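Endonuclease NucS (Thermococcus kodakarensis KOD1, PDB 5GKE) acts as a dimeric, DNA-binding mismatch restriction endonuclease, and probably also cleaves the single-stranded ends of branched DNA structures. Local coordinates at residues 154-157 and 162-165; 177-182 and 190-195; 51-56 and 111-116; 84-87 and 93-96; 137-140 and 145-148. The protein carries 1 engineered substitution. All coordinates share one frame; numbering follows the deposited sequence.

The five contacts fall into two groups on opposite sides of the chain's centre. Contacts 3 and 4 lie in the N-terminal PH-like domain, about 14 Å apart between centres, and reach one antiparallel sheet; in sequence, contact 4 falls between the two segments of contact 3. Contacts 5, 1 and 2 then follow in series within the C-terminal nuclease domain. Contacts 1 and 2 share its mixed sheet through the neighbouring strands 163-169 and 175-180, their centres about 10 Å apart. Contact 5 packs helix 132-141 against that sheet, its centre about 16 Å from those of contacts 1 and 2. Between the groups, centres lie about 43 to 53 Å apart; the protein ligands of the magnesium ion lie in the C-terminal group.

Contact 1. Residues 154-157 and 162-165; sequences FREK and GIVA. Engineered in segment 162-165: A165 (natural residue Asp). With nucleotides of chain C.
R155 meets A165 where both strands of a beta hairpin, 151-158 and 163-169 of the PD-(D/E)XK nuclease domain, turn a corner, and directs its CA-H at A165 O (CA to O 3.1 Å). Its side chain then leaves for helix 132-141, where it makes a cation-pi contact with F140. Next comes a G1 beta bulge, E156 and K157 both facing V164, with E156 adopting a positive phi of 52°. E156 N gives a hydrogen bond of 2.8 Å to A165 O, tilted 33° from the carbonyl plane. The E156 side chain points away from the partner strand, yet the backbone C of E156 is covered by I163 CG2 at 3.6 Å, a methyl placed there by lying anti to I163 N. K157 closes an antiparallel hydrogen-bonded pair: K157 N reaches V164 O at 3.0 Å, and V164 N returns a nearly straight bond (172°) to K157 O. A165 is engineered, replacing a natural Asp; its side chain lies about 4 Å from the magnesium ion, consistent with the acidic position of this nuclease motif. Beyond the hairpin bonds, I163 N donates to the DNA backbone, at 2.9 Å from OP1 of DA5 of chain C.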
# COMPACT_ATOMS: atom_id res chain seq x y z
N PHE A 154 -10.14 0.01 27.63
CA PHE A 154 -10.43 0.68 26.37
C PHE A 154 -9.73 0.04 25.18
O PHE A 154 -8.66 -0.55 25.32
CB PHE A 154 -10.05 2.16 26.44
CG PHE A 154 -10.45 2.86 27.71
CD1 PHE A 154 -9.67 2.76 28.85
CD2 PHE A 154 -11.58 3.66 27.74
CE1 PHE A 154 -10.03 3.42 30.02
CE2 PHE A 154 -11.95 4.32 28.91
CZ PHE A 154 -11.18 4.20 30.05
N ARG A 155 -10.36 0.17 24.02
CA ARG A 155 -9.81 -0.24 22.74
C ARG A 155 -9.86 0.95 21.78
O ARG A 155 -10.88 1.63 21.69
CB ARG A 155 -10.61 -1.44 22.20
CG ARG A 155 -10.30 -1.84 20.77
CD ARG A 155 -11.17 -3.02 20.31
NE ARG A 155 -12.29 -3.29 21.23
CZ ARG A 155 -13.07 -4.37 21.18
NH1 ARG A 155 -12.87 -5.29 20.25
NH2 ARG A 155 -14.06 -4.52 22.05
N GLU A 156 -8.76 1.21 21.07
CA GLU A 156 -8.64 2.38 20.19
C GLU A 156 -9.00 3.67 20.91
O GLU A 156 -9.83 4.45 20.44
CB GLU A 156 -9.52 2.23 18.95
CG GLU A 156 -9.17 1.04 18.05
CD GLU A 156 -7.85 1.22 17.31
OE1 GLU A 156 -7.77 2.11 16.44
OE2 GLU A 156 -6.91 0.45 17.59
N LYS A 157 -8.36 3.88 22.06
CA LYS A 157 -8.61 5.02 22.93
C LYS A 157 -7.72 6.20 22.62
O LYS A 157 -6.49 6.13 22.80
CB LYS A 157 -8.41 4.62 24.40
CG LYS A 157 -8.77 5.72 25.41
CD LYS A 157 -10.26 6.02 25.35
CE LYS A 157 -10.65 7.19 26.22
NZ LYS A 157 -10.37 8.54 25.60
N GLY A 162 -2.20 10.92 20.10
CA GLY A 162 -2.17 9.52 19.70
C GLY A 162 -3.36 8.67 20.14
O GLY A 162 -4.14 9.05 21.01
N ILE A 163 -3.47 7.50 19.52
CA ILE A 163 -4.54 6.55 19.80
C ILE A 163 -3.94 5.21 20.16
O ILE A 163 -3.19 4.62 19.37
CB ILE A 163 -5.48 6.40 18.60
CG1 ILE A 163 -6.07 7.76 18.23
CG2 ILE A 163 -6.59 5.46 18.93
CD1 ILE A 163 -6.62 7.83 16.85
N VAL A 164 -4.28 4.75 21.37
CA VAL A 164 -3.75 3.55 22.01
C VAL A 164 -4.57 2.32 21.62
O VAL A 164 -5.78 2.43 21.46
CB VAL A 164 -3.76 3.76 23.55
CG1 VAL A 164 -3.60 2.45 24.29
CG2 VAL A 164 -2.67 4.72 23.94
N ALA A 165 -3.94 1.16 21.46
CA ALA A 165 -4.66 -0.03 21.00
C ALA A 165 -5.57 -0.57 22.11
O ALA A 165 -6.79 -0.63 21.96
CB ALA A 165 -3.66 -1.12 20.55
P DA C 5 -1.44 7.50 16.08
OP1 DA C 5 -1.40 7.20 17.53
OP2 DA C 5 -0.33 8.17 15.37
O5' DA C 5 -1.76 6.11 15.35
C5' DA C 5 -2.77 5.27 15.85
C4' DA C 5 -3.02 4.12 14.91
O4' DA C 5 -3.61 4.61 13.68
C3' DA C 5 -1.76 3.34 14.51
O3' DA C 5 -2.03 1.94 14.62
C2' DA C 5 -1.53 3.78 13.06
C1' DA C 5 -2.95 4.01 12.59
N9 DA C 5 -3.03 4.87 11.42
C8 DA C 5 -2.32 6.02 11.18
N7 DA C 5 -2.59 6.57 10.02
C5 DA C 5 -3.52 5.72 9.45
C6 DA C 5 -4.21 5.73 8.22
N6 DA C 5 -4.05 6.69 7.29
N1 DA C 5 -5.07 4.73 7.97
C2 DA C 5 -5.24 3.78 8.89
N3 DA C 5 -4.66 3.65 10.08
C4 DA C 5 -3.80 4.67 10.30

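Contact 2. Residues 177-182 and 190-195; sequences VLELKR and VRQLKS. With MG (magnesium ion), chain E; nucleotides of chain C; nucleotides of chain D.
E179 and L193 carry most of the buried surface where strand 175-180 packs on helix 187-204, the first half of a beta-alpha-beta crossover in the PD-(D/E)XK nuclease fold. The segments 177-180 and 190-195 run nearly antiparallel (165°), their axes 8.6 Å apart at the closest. L193 CD1 rests on E179 CB at 4.0 Å and also touches V177, so an apolar patch lies behind the metal site. From this base the E179 chain, with CG anti to its own N, bends at chi2 (63°) and turns its carboxylate to the magnesium ion. Both oxygens bind, E179 OE1 at 2.4 Å from the metal and E179 OE2 slightly farther. OP1 of DC6 of chain C is a further ligand at 2.4 Å from the magnesium. Q192, from the helix, also belongs to the metal site, its side chain crossing that of E179 at about a right angle. K181 NZ ties the parts together, forming a salt bridge with E179 OE1 and a hydrogen bond to the same phosphate oxygen, OP1. Farther along, R182 NE binds G130 O, R182 NH2 binds R44 O of the second subunit and R182 NH1 makes a weak bond to DG9 of chain C; a serine in its place would probably leave both carbonyls and this phosphate without their shared donor. The helix grips the other DNA strand: R191 NH1 and R191 NH2 reach OP2 of DG5 of chain D at 3.1 and 3.0 Å, the oxygen lying in the guanidinium plane.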
# COMPACT_ATOMS: atom_id res chain seq x y z
N VAL A 177 -0.59 0.11 28.99
CA VAL A 177 -0.73 0.26 27.54
C VAL A 177 -0.36 -1.02 26.86
O VAL A 177 0.71 -1.57 27.13
CB VAL A 177 0.19 1.33 26.95
CG1 VAL A 177 -0.37 1.81 25.62
CG2 VAL A 177 0.37 2.46 27.89
N LEU A 178 -1.23 -1.50 25.97
CA LEU A 178 -0.84 -2.56 25.05
C LEU A 178 -0.67 -1.96 23.66
O LEU A 178 -1.51 -1.16 23.22
CB LEU A 178 -1.88 -3.67 24.99
CG LEU A 178 -2.29 -4.47 26.22
CD1 LEU A 178 -3.18 -5.62 25.76
CD2 LEU A 178 -1.07 -4.99 27.00
N GLU A 179 0.43 -2.31 23.00
CA GLU A 179 0.57 -2.09 21.57
C GLU A 179 0.59 -3.45 20.86
O GLU A 179 1.39 -4.32 21.18
CB GLU A 179 1.84 -1.29 21.25
CG GLU A 179 2.11 -1.12 19.74
CD GLU A 179 1.04 -0.32 19.00
OE1 GLU A 179 1.08 -0.30 17.75
OE2 GLU A 179 0.18 0.31 19.65
N LEU A 180 -0.34 -3.63 19.92
CA LEU A 180 -0.49 -4.91 19.23
C LEU A 180 0.10 -4.84 17.83
O LEU A 180 0.03 -3.80 17.17
CB LEU A 180 -1.96 -5.32 19.12
CG LEU A 180 -2.86 -5.08 20.33
CD1 LEU A 180 -4.31 -5.52 20.04
CD2 LEU A 180 -2.30 -5.80 21.55
N LYS A 181 0.69 -5.96 17.40
CA LYS A 181 1.09 -6.16 16.01
C LYS A 181 0.77 -7.57 15.58
O LYS A 181 1.17 -8.53 16.26
CB LYS A 181 2.58 -5.89 15.79
CG LYS A 181 2.98 -4.45 16.01
CD LYS A 181 2.27 -3.51 15.05
CE LYS A 181 2.49 -2.07 15.48
NZ LYS A 181 1.58 -1.10 14.82
N ARG A 182 0.07 -7.70 14.46
CA ARG A 182 -0.33 -9.01 13.92
C ARG A 182 0.87 -9.75 13.34
O ARG A 182 0.82 -10.94 13.09
CB ARG A 182 -1.42 -8.86 12.84
CG ARG A 182 -1.00 -8.12 11.57
CD ARG A 182 -2.02 -8.31 10.44
NE ARG A 182 -2.42 -9.71 10.37
CZ ARG A 182 -1.68 -10.66 9.79
NH1 ARG A 182 -0.55 -10.35 9.20
NH2 ARG A 182 -2.10 -11.91 9.81
N VAL A 190 7.58 0.05 18.65
CA VAL A 190 8.11 0.36 19.97
C VAL A 190 8.09 1.87 20.21
O VAL A 190 7.86 2.32 21.33
CB VAL A 190 9.53 -0.20 20.14
CG1 VAL A 190 9.99 -0.03 21.56
CG2 VAL A 190 9.53 -1.71 19.81
N ARG A 191 8.27 2.63 19.14
CA ARG A 191 8.17 4.08 19.17
C ARG A 191 6.76 4.53 19.50
O ARG A 191 6.57 5.49 20.23
CB ARG A 191 8.60 4.70 17.83
CG ARG A 191 10.05 4.51 17.46
CD ARG A 191 10.48 5.49 16.37
NE ARG A 191 11.79 5.11 15.86
CZ ARG A 191 12.02 4.48 14.71
NH1 ARG A 191 11.01 4.18 13.89
NH2 ARG A 191 13.26 4.17 14.37
N GLN A 192 5.78 3.85 18.91
CA GLN A 192 4.38 4.05 19.25
C GLN A 192 4.17 3.81 20.76
O GLN A 192 3.73 4.69 21.48
CB GLN A 192 3.49 3.10 18.45
CG GLN A 192 2.74 3.74 17.29
CD GLN A 192 1.94 2.70 16.50
OE1 GLN A 192 0.74 2.45 16.75
NE2 GLN A 192 2.60 2.07 15.55
N LEU A 193 4.52 2.61 21.21
CA LEU A 193 4.39 2.21 22.59
C LEU A 193 5.08 3.18 23.57
O LEU A 193 4.48 3.60 24.54
CB LEU A 193 4.96 0.80 22.78
CG LEU A 193 4.82 0.24 24.21
CD1 LEU A 193 3.36 0.29 24.65
CD2 LEU A 193 5.37 -1.19 24.33
N LYS A 194 6.34 3.50 23.31
CA LYS A 194 7.09 4.40 24.17
C LYS A 194 6.39 5.75 24.24
O LYS A 194 6.24 6.34 25.30
CB LYS A 194 8.53 4.56 23.64
CG LYS A 194 9.36 5.69 24.27
CD LYS A 194 10.82 5.56 23.87
CE LYS A 194 11.73 6.55 24.58
NZ LYS A 194 11.52 7.94 24.14
N SER A 195 5.96 6.22 23.08
CA SER A 195 5.25 7.48 23.00
C SER A 195 3.99 7.50 23.87
O SER A 195 3.69 8.50 24.54
CB SER A 195 4.90 7.77 21.54
OG SER A 195 4.38 9.08 21.38
MG MG E . -1.06 0.70 17.46
P DC C 6 -1.02 0.82 14.07
OP1 DC C 6 -0.73 -0.09 15.20
OP2 DC C 6 0.11 1.40 13.31
O5' DC C 6 -1.95 0.01 13.06
C5' DC C 6 -3.17 -0.54 13.56
C4' DC C 6 -3.97 -1.17 12.44
O4' DC C 6 -4.18 -0.21 11.38
C3' DC C 6 -3.33 -2.38 11.78
O3' DC C 6 -4.36 -3.25 11.35
C2' DC C 6 -2.60 -1.75 10.60
C1' DC C 6 -3.60 -0.68 10.18
N1 DC C 6 -3.01 0.49 9.46
C2 DC C 6 -3.48 0.82 8.19
O2 DC C 6 -4.34 0.11 7.66
N3 DC C 6 -2.96 1.90 7.56
C4 DC C 6 -2.03 2.65 8.16
N4 DC C 6 -1.54 3.71 7.50
C5 DC C 6 -1.54 2.33 9.47
C6 DC C 6 -2.06 1.26 10.08
P DG C 9 0.49 -8.01 6.52
OP1 DG C 9 1.90 -8.42 6.70
OP2 DG C 9 -0.43 -7.98 7.67
O5' DG C 9 0.51 -6.57 5.84
C5' DG C 9 1.38 -6.32 4.75
C4' DG C 9 0.60 -5.82 3.53
O4' DG C 9 0.01 -4.54 3.82
C3' DG C 9 1.45 -5.66 2.27
O3' DG C 9 1.08 -6.65 1.32
C2' DG C 9 1.14 -4.25 1.76
C1' DG C 9 0.52 -3.55 2.96
N9 DG C 9 1.43 -2.69 3.71
C8 DG C 9 1.82 -2.84 5.03
N7 DG C 9 2.61 -1.88 5.45
C5 DG C 9 2.74 -1.04 4.36
C6 DG C 9 3.48 0.17 4.21
O6 DG C 9 4.19 0.76 5.06
N1 DG C 9 3.34 0.70 2.94
C2 DG C 9 2.59 0.15 1.92
N2 DG C 9 2.58 0.82 0.76
N3 DG C 9 1.90 -0.98 2.04
C4 DG C 9 2.02 -1.52 3.28
P DG D 5 13.82 3.28 11.10
OP1 DG D 5 14.54 4.45 11.67
OP2 DG D 5 12.81 2.58 11.91
O5' DG D 5 13.15 3.75 9.73
C5' DG D 5 13.94 4.39 8.74
C4' DG D 5 13.18 4.51 7.44
O4' DG D 5 12.85 3.18 6.94
C3' DG D 5 11.84 5.27 7.53
O3' DG D 5 11.69 6.07 6.39
C2' DG D 5 10.82 4.13 7.54
C1' DG D 5 11.49 3.18 6.57
N9 DG D 5 10.96 1.82 6.61
C8 DG D 5 10.56 1.10 7.71
N7 DG D 5 10.11 -0.09 7.42
C5 DG D 5 10.19 -0.15 6.03
C6 DG D 5 9.84 -1.19 5.13
O6 DG D 5 9.37 -2.30 5.39
N1 DG D 5 10.08 -0.84 3.80
C2 DG D 5 10.61 0.37 3.40
N2 DG D 5 10.78 0.55 2.08
N3 DG D 5 10.95 1.34 4.24
C4 DG D 5 10.71 1.01 5.52

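Contact 3. Residues 51-56 and 111-116; sequences SGDRVI and EVYMVS
D53 and Y113 meet between two strands of the PH-like domain, 52-58 and 111-118, both of which pair antiparallel with strand 30-42. The chain turns a corner at Y113, where Y113 and M114 form a classic beta bulge against strand 30-42. The hydrogen bond across the contact runs from Y113 OH to D53 OD1 at 2.8 Å. OD1 sits at the ring edge, in the ring plane, and also lies 3.3 Å from Y113 CE2. Ring and carboxylate planes stand 82° apart, and the hydroxyl comes from above the carboxylate, 35° out of its plane. The other carboxylate oxygen is held across the dimer interface: D53 OD2 takes a salt bridge from K5 and a hydrogen bond from the backbone N of E121, both of the second subunit, so this carboxylate joins an intrachain bond to the subunit contact. The carboxylate of E111, a like charge whose OE1 is 6.9 Å from D53 OD1, is paired with R36. A face contact completes the account: the backbone oxygen E111 O lies 4.1 Å above the plane of the Y113 ring, over its centre.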
# COMPACT_ATOMS: atom_id res chain seq x y z
N SER A 51 6.60 4.83 -24.14
CA SER A 51 5.82 3.83 -24.90
C SER A 51 6.07 2.41 -24.46
O SER A 51 7.20 1.96 -24.40
CB SER A 51 6.12 3.92 -26.40
OG SER A 51 5.58 5.08 -26.99
N GLY A 52 4.98 1.70 -24.18
CA GLY A 52 5.07 0.33 -23.72
C GLY A 52 3.67 -0.26 -23.62
O GLY A 52 2.67 0.46 -23.54
N ASP A 53 3.60 -1.59 -23.62
CA ASP A 53 2.32 -2.25 -23.53
C ASP A 53 1.91 -2.40 -22.08
O ASP A 53 2.70 -2.83 -21.25
CB ASP A 53 2.37 -3.62 -24.20
CG ASP A 53 2.69 -3.53 -25.67
OD1 ASP A 53 2.54 -2.44 -26.26
OD2 ASP A 53 3.09 -4.57 -26.24
N ARG A 54 0.65 -2.06 -21.79
CA ARG A 54 0.13 -2.21 -20.44
C ARG A 54 -1.34 -2.61 -20.45
O ARG A 54 -2.05 -2.44 -21.44
CB ARG A 54 0.30 -0.90 -19.64
CG ARG A 54 1.73 -0.56 -19.29
CD ARG A 54 2.25 0.59 -20.14
NE ARG A 54 3.71 0.63 -20.16
CZ ARG A 54 4.44 1.65 -20.61
NH1 ARG A 54 3.83 2.74 -21.05
NH2 ARG A 54 5.77 1.58 -20.61
N VAL A 55 -1.76 -3.17 -19.33
CA VAL A 55 -3.16 -3.36 -19.03
C VAL A 55 -3.67 -2.15 -18.28
O VAL A 55 -3.08 -1.75 -17.28
CB VAL A 55 -3.39 -4.60 -18.18
CG1 VAL A 55 -4.86 -4.71 -17.85
CG2 VAL A 55 -2.86 -5.85 -18.90
N ILE A 56 -4.78 -1.60 -18.75
CA ILE A 56 -5.39 -0.41 -18.17
C ILE A 56 -6.78 -0.76 -17.67
O ILE A 56 -7.56 -1.38 -18.38
CB ILE A 56 -5.47 0.72 -19.20
CG1 ILE A 56 -4.05 1.16 -19.59
CG2 ILE A 56 -6.28 1.89 -18.66
CD1 ILE A 56 -3.95 1.84 -20.94
N GLU A 111 -1.56 2.59 -29.63
CA GLU A 111 -2.27 1.52 -30.32
C GLU A 111 -3.12 0.70 -29.37
O GLU A 111 -2.61 0.09 -28.44
CB GLU A 111 -1.27 0.62 -31.04
CG GLU A 111 -1.91 -0.52 -31.82
CD GLU A 111 -0.89 -1.27 -32.65
OE1 GLU A 111 0.31 -0.89 -32.61
OE2 GLU A 111 -1.27 -2.24 -33.35
N VAL A 112 -4.41 0.62 -29.60
CA VAL A 112 -5.23 -0.15 -28.69
C VAL A 112 -5.41 -1.57 -29.22
O VAL A 112 -6.09 -1.78 -30.22
CB VAL A 112 -6.59 0.53 -28.47
CG1 VAL A 112 -7.50 -0.35 -27.62
CG2 VAL A 112 -6.40 1.92 -27.85
N TYR A 113 -4.81 -2.55 -28.56
CA TYR A 113 -4.90 -3.94 -29.00
C TYR A 113 -6.24 -4.56 -28.64
O TYR A 113 -6.77 -5.40 -29.35
CB TYR A 113 -3.79 -4.79 -28.39
CG TYR A 113 -2.40 -4.23 -28.52
CD1 TYR A 113 -1.78 -4.12 -29.77
CD2 TYR A 113 -1.68 -3.84 -27.39
CE1 TYR A 113 -0.49 -3.61 -29.89
CE2 TYR A 113 -0.39 -3.34 -27.51
CZ TYR A 113 0.20 -3.23 -28.75
OH TYR A 113 1.47 -2.74 -28.87
N MET A 114 -6.77 -4.18 -27.49
CA MET A 114 -8.08 -4.67 -27.10
C MET A 114 -8.77 -3.65 -26.21
O MET A 114 -8.11 -2.94 -25.44
CB MET A 114 -7.96 -6.02 -26.38
CG MET A 114 -9.29 -6.71 -26.17
SD MET A 114 -9.20 -8.00 -24.91
CE MET A 114 -9.44 -6.98 -23.44
N VAL A 115 -10.09 -3.58 -26.32
CA VAL A 115 -10.91 -2.84 -25.37
C VAL A 115 -12.06 -3.74 -24.97
O VAL A 115 -12.58 -4.49 -25.79
CB VAL A 115 -11.42 -1.50 -25.96
CG1 VAL A 115 -12.10 -1.72 -27.30
CG2 VAL A 115 -12.38 -0.84 -25.00
N SER A 116 -12.46 -3.69 -23.71
CA SER A 116 -13.50 -4.58 -23.24
C SER A 116 -14.35 -3.92 -22.18
O SER A 116 -13.87 -3.10 -21.38
CB SER A 116 -12.90 -5.88 -22.69
OG SER A 116 -12.17 -5.62 -21.49

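Contact 4. Residues 84-87 and 93-96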
# COMPACT_ATOMS: atom_id res chain seq x y z
N VAL A 84 -13.14 10.24 -15.17
CA VAL A 84 -12.35 9.92 -16.34
C VAL A 84 -13.12 10.29 -17.59
O VAL A 84 -14.35 10.35 -17.59
CB VAL A 84 -11.96 8.43 -16.36
CG1 VAL A 84 -13.15 7.60 -16.71
CG2 VAL A 84 -10.85 8.18 -17.34
N ARG A 85 -12.39 10.58 -18.65
CA ARG A 85 -13.00 10.85 -19.94
C ARG A 85 -11.98 10.51 -21.02
O ARG A 85 -10.78 10.47 -20.75
CB ARG A 85 -13.46 12.30 -20.03
CG ARG A 85 -12.32 13.29 -20.12
CD ARG A 85 -12.83 14.73 -20.24
NE ARG A 85 -11.71 15.67 -20.23
CZ ARG A 85 -11.13 16.13 -19.12
NH1 ARG A 85 -10.11 16.97 -19.20
NH2 ARG A 85 -11.58 15.75 -17.94
N LEU A 86 -12.47 10.24 -22.22
CA LEU A 86 -11.61 9.98 -23.36
C LEU A 86 -11.58 11.20 -24.26
O LEU A 86 -12.63 11.65 -24.72
CB LEU A 86 -12.11 8.75 -24.14
CG LEU A 86 -11.44 8.41 -25.47
CD1 LEU A 86 -9.95 8.24 -25.35
CD2 LEU A 86 -12.09 7.15 -26.08
N GLU A 87 -10.39 11.73 -24.50
CA GLU A 87 -10.26 12.89 -25.35
C GLU A 87 -9.62 12.48 -26.65
O GLU A 87 -8.66 11.70 -26.66
CB GLU A 87 -9.43 13.99 -24.68
CG GLU A 87 -10.18 14.67 -23.55
CD GLU A 87 -9.40 15.80 -22.91
OE1 GLU A 87 -8.19 15.94 -23.20
OE2 GLU A 87 -10.01 16.54 -22.11
N VAL A 93 -6.82 9.86 -25.73
CA VAL A 93 -6.14 10.02 -24.45
C VAL A 93 -7.15 9.86 -23.33
O VAL A 93 -8.18 10.54 -23.31
CB VAL A 93 -5.43 11.39 -24.35
CG1 VAL A 93 -4.81 11.59 -22.98
CG2 VAL A 93 -4.36 11.51 -25.41
N LEU A 94 -6.88 8.91 -22.45
CA LEU A 94 -7.65 8.73 -21.22
C LEU A 94 -7.18 9.74 -20.16
O LEU A 94 -5.98 9.84 -19.93
CB LEU A 94 -7.49 7.31 -20.71
CG LEU A 94 -8.59 6.27 -20.92
CD1 LEU A 94 -9.29 6.43 -22.23
CD2 LEU A 94 -7.98 4.90 -20.80
N VAL A 95 -8.09 10.46 -19.52
CA VAL A 95 -7.63 11.57 -18.70
C VAL A 95 -7.79 11.42 -17.18
O VAL A 95 -6.81 11.61 -16.48
CB VAL A 95 -8.23 12.89 -19.17
CG1 VAL A 95 -7.94 13.99 -18.18
CG2 VAL A 95 -7.58 13.27 -20.49
N SER A 96 -8.96 11.19 -16.61
CA SER A 96 -8.95 10.98 -15.13
C SER A 96 -8.40 12.15 -14.25
O SER A 96 -7.21 12.20 -13.92
CB SER A 96 -8.18 9.72 -14.75
OG SER A 96 -8.37 9.44 -13.38
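R85 lays one face of its guanidinium over V95, whose CG1 sits 3.7 Å above the plane and displaced toward the rim. With R85 extended from CG to NE, its edge is turned to E87, two residues on in the same segment. There R85 NE and R85 NH1 both grip E87 OE2, at 2.7 and 2.9 Å, side-on and from the same face of the carboxylate, while the oxygen stays close to the guanidinium plane. V95 thus serves both charged groups: CG1 supports the arginine, and CG2 touches E87 OE1 at 3.9 Å. E87 OE1 is itself paired with R89. A glutamine here, carrying no charge, would probably leave the R85 guanidinium less firmly fixed over V95 and R89 without its anionic mate. On the sheet face carrying L86 and L94, the contact is apolar. L86 CD1 meets L94 CD1 at 3.7 Å, and L86 continues onto L17, V18 and V21 of helix 14-27. Behind these side chains is a beta hairpin of the PH-like domain: E87 and V93 form an antiparallel hydrogen-bonded pair, with E87 N to V93 O 2.8 Å and nearly straight (177°), and L86 and L94 the non-hydrogen-bonded pair beside it. V95 N adds a bond to R85 O, 3.0 Å long and nearly along the C=O axis. The chemistry is therefore of two kinds: the pairing with E87 fixes how the R85 guanidinium lies on V95, while the leucine pair, of which L86 reaches helix 14-27, adds apolar packing.

Contact 5. Residues 137-140 and 145-148; sequences ELIF and VIEP
I139 packs against V145 and I146, with both of its branches in use. Its CG1 meets V145 CG2 at 3.9 Å, the two side chains set obliquely. The I146 side chain crosses at about a right angle, and the isoleucines touch twice: I139 CD1 to I146 CD1 at 3.8 Å, and I139 CG2 to I146 CG1 at 3.9 Å. In I139, CG1 lies anti to the carbonyl carbon (chi1 -68°) and CG2 anti to the backbone N, so that the CG1 branch meets V145 and I146 CD1 while CG2 meets I146 CG1. Around this first shell, I139 also rests on L178 and L180 of strand 175-180 and on F150, while I146 lies over L178, I211 and V213. The contact therefore seats helix 132-141, together with the loop that follows it, on one side of the mixed sheet of the nuclease domain. Beyond I146, E147 forms a salt bridge with R209 of strand 208-214. No hydrogen bond or charge pair joins 137-140 to 145-148, so between the two segments the contact is purely van der Waals, held by aliphatic packing.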
# COMPACT_ATOMS: atom_id res chain seq x y z
N GLU A 137 -9.92 -8.32 20.29
CA GLU A 137 -11.08 -9.10 20.73
C GLU A 137 -10.71 -10.32 21.57
O GLU A 137 -11.37 -10.63 22.56
CB GLU A 137 -11.93 -9.54 19.53
CG GLU A 137 -12.65 -8.37 18.85
CD GLU A 137 -13.27 -8.73 17.51
OE1 GLU A 137 -13.50 -9.93 17.25
OE2 GLU A 137 -13.53 -7.79 16.72
N LEU A 138 -9.64 -11.00 21.20
CA LEU A 138 -9.16 -12.11 21.99
C LEU A 138 -8.80 -11.62 23.38
O LEU A 138 -9.16 -12.23 24.38
CB LEU A 138 -7.95 -12.77 21.33
CG LEU A 138 -7.31 -13.90 22.11
CD1 LEU A 138 -8.35 -14.90 22.53
CD2 LEU A 138 -6.27 -14.58 21.27
N ILE A 139 -8.10 -10.50 23.43
CA ILE A 139 -7.57 -10.01 24.69
C ILE A 139 -8.69 -9.55 25.62
O ILE A 139 -8.59 -9.69 26.83
CB ILE A 139 -6.55 -8.89 24.43
CG1 ILE A 139 -5.31 -9.50 23.76
CG2 ILE A 139 -6.15 -8.23 25.74
CD1 ILE A 139 -4.23 -8.52 23.36
N PHE A 140 -9.78 -9.04 25.06
CA PHE A 140 -10.92 -8.69 25.90
C PHE A 140 -11.66 -9.96 26.38
O PHE A 140 -12.04 -10.05 27.55
CB PHE A 140 -11.86 -7.74 25.16
CG PHE A 140 -11.45 -6.29 25.28
CD1 PHE A 140 -10.38 -5.80 24.56
CD2 PHE A 140 -12.12 -5.44 26.14
CE1 PHE A 140 -9.97 -4.48 24.70
CE2 PHE A 140 -11.73 -4.12 26.28
CZ PHE A 140 -10.65 -3.64 25.55
N VAL A 145 -4.38 -14.00 28.64
CA VAL A 145 -3.38 -14.19 27.58
C VAL A 145 -2.25 -13.17 27.73
O VAL A 145 -1.13 -13.39 27.27
CB VAL A 145 -3.99 -14.07 26.15
CG1 VAL A 145 -5.09 -15.05 25.96
CG2 VAL A 145 -4.50 -12.66 25.88
N ILE A 146 -2.54 -12.05 28.38
CA ILE A 146 -1.55 -11.04 28.68
C ILE A 146 -0.84 -11.41 29.97
O ILE A 146 0.38 -11.65 30.00
CB ILE A 146 -2.19 -9.64 28.77
CG1 ILE A 146 -2.84 -9.29 27.43
CG2 ILE A 146 -1.18 -8.59 29.15
CD1 ILE A 146 -1.86 -9.29 26.27
N GLU A 147 -1.61 -11.47 31.05
CA GLU A 147 -1.14 -11.96 32.34
C GLU A 147 -2.32 -11.97 33.30
O GLU A 147 -3.32 -11.30 33.06
CB GLU A 147 0.02 -11.11 32.87
CG GLU A 147 -0.36 -9.74 33.39
CD GLU A 147 0.87 -8.88 33.57
OE1 GLU A 147 0.81 -7.85 34.26
OE2 GLU A 147 1.93 -9.25 33.00
N PRO A 148 -2.22 -12.76 34.39
CA PRO A 148 -3.35 -12.85 35.33
C PRO A 148 -3.61 -11.53 36.03
O PRO A 148 -2.67 -10.80 36.35
CB PRO A 148 -2.89 -13.92 36.33
CG PRO A 148 -1.80 -14.67 35.64
CD PRO A 148 -1.12 -13.66 34.78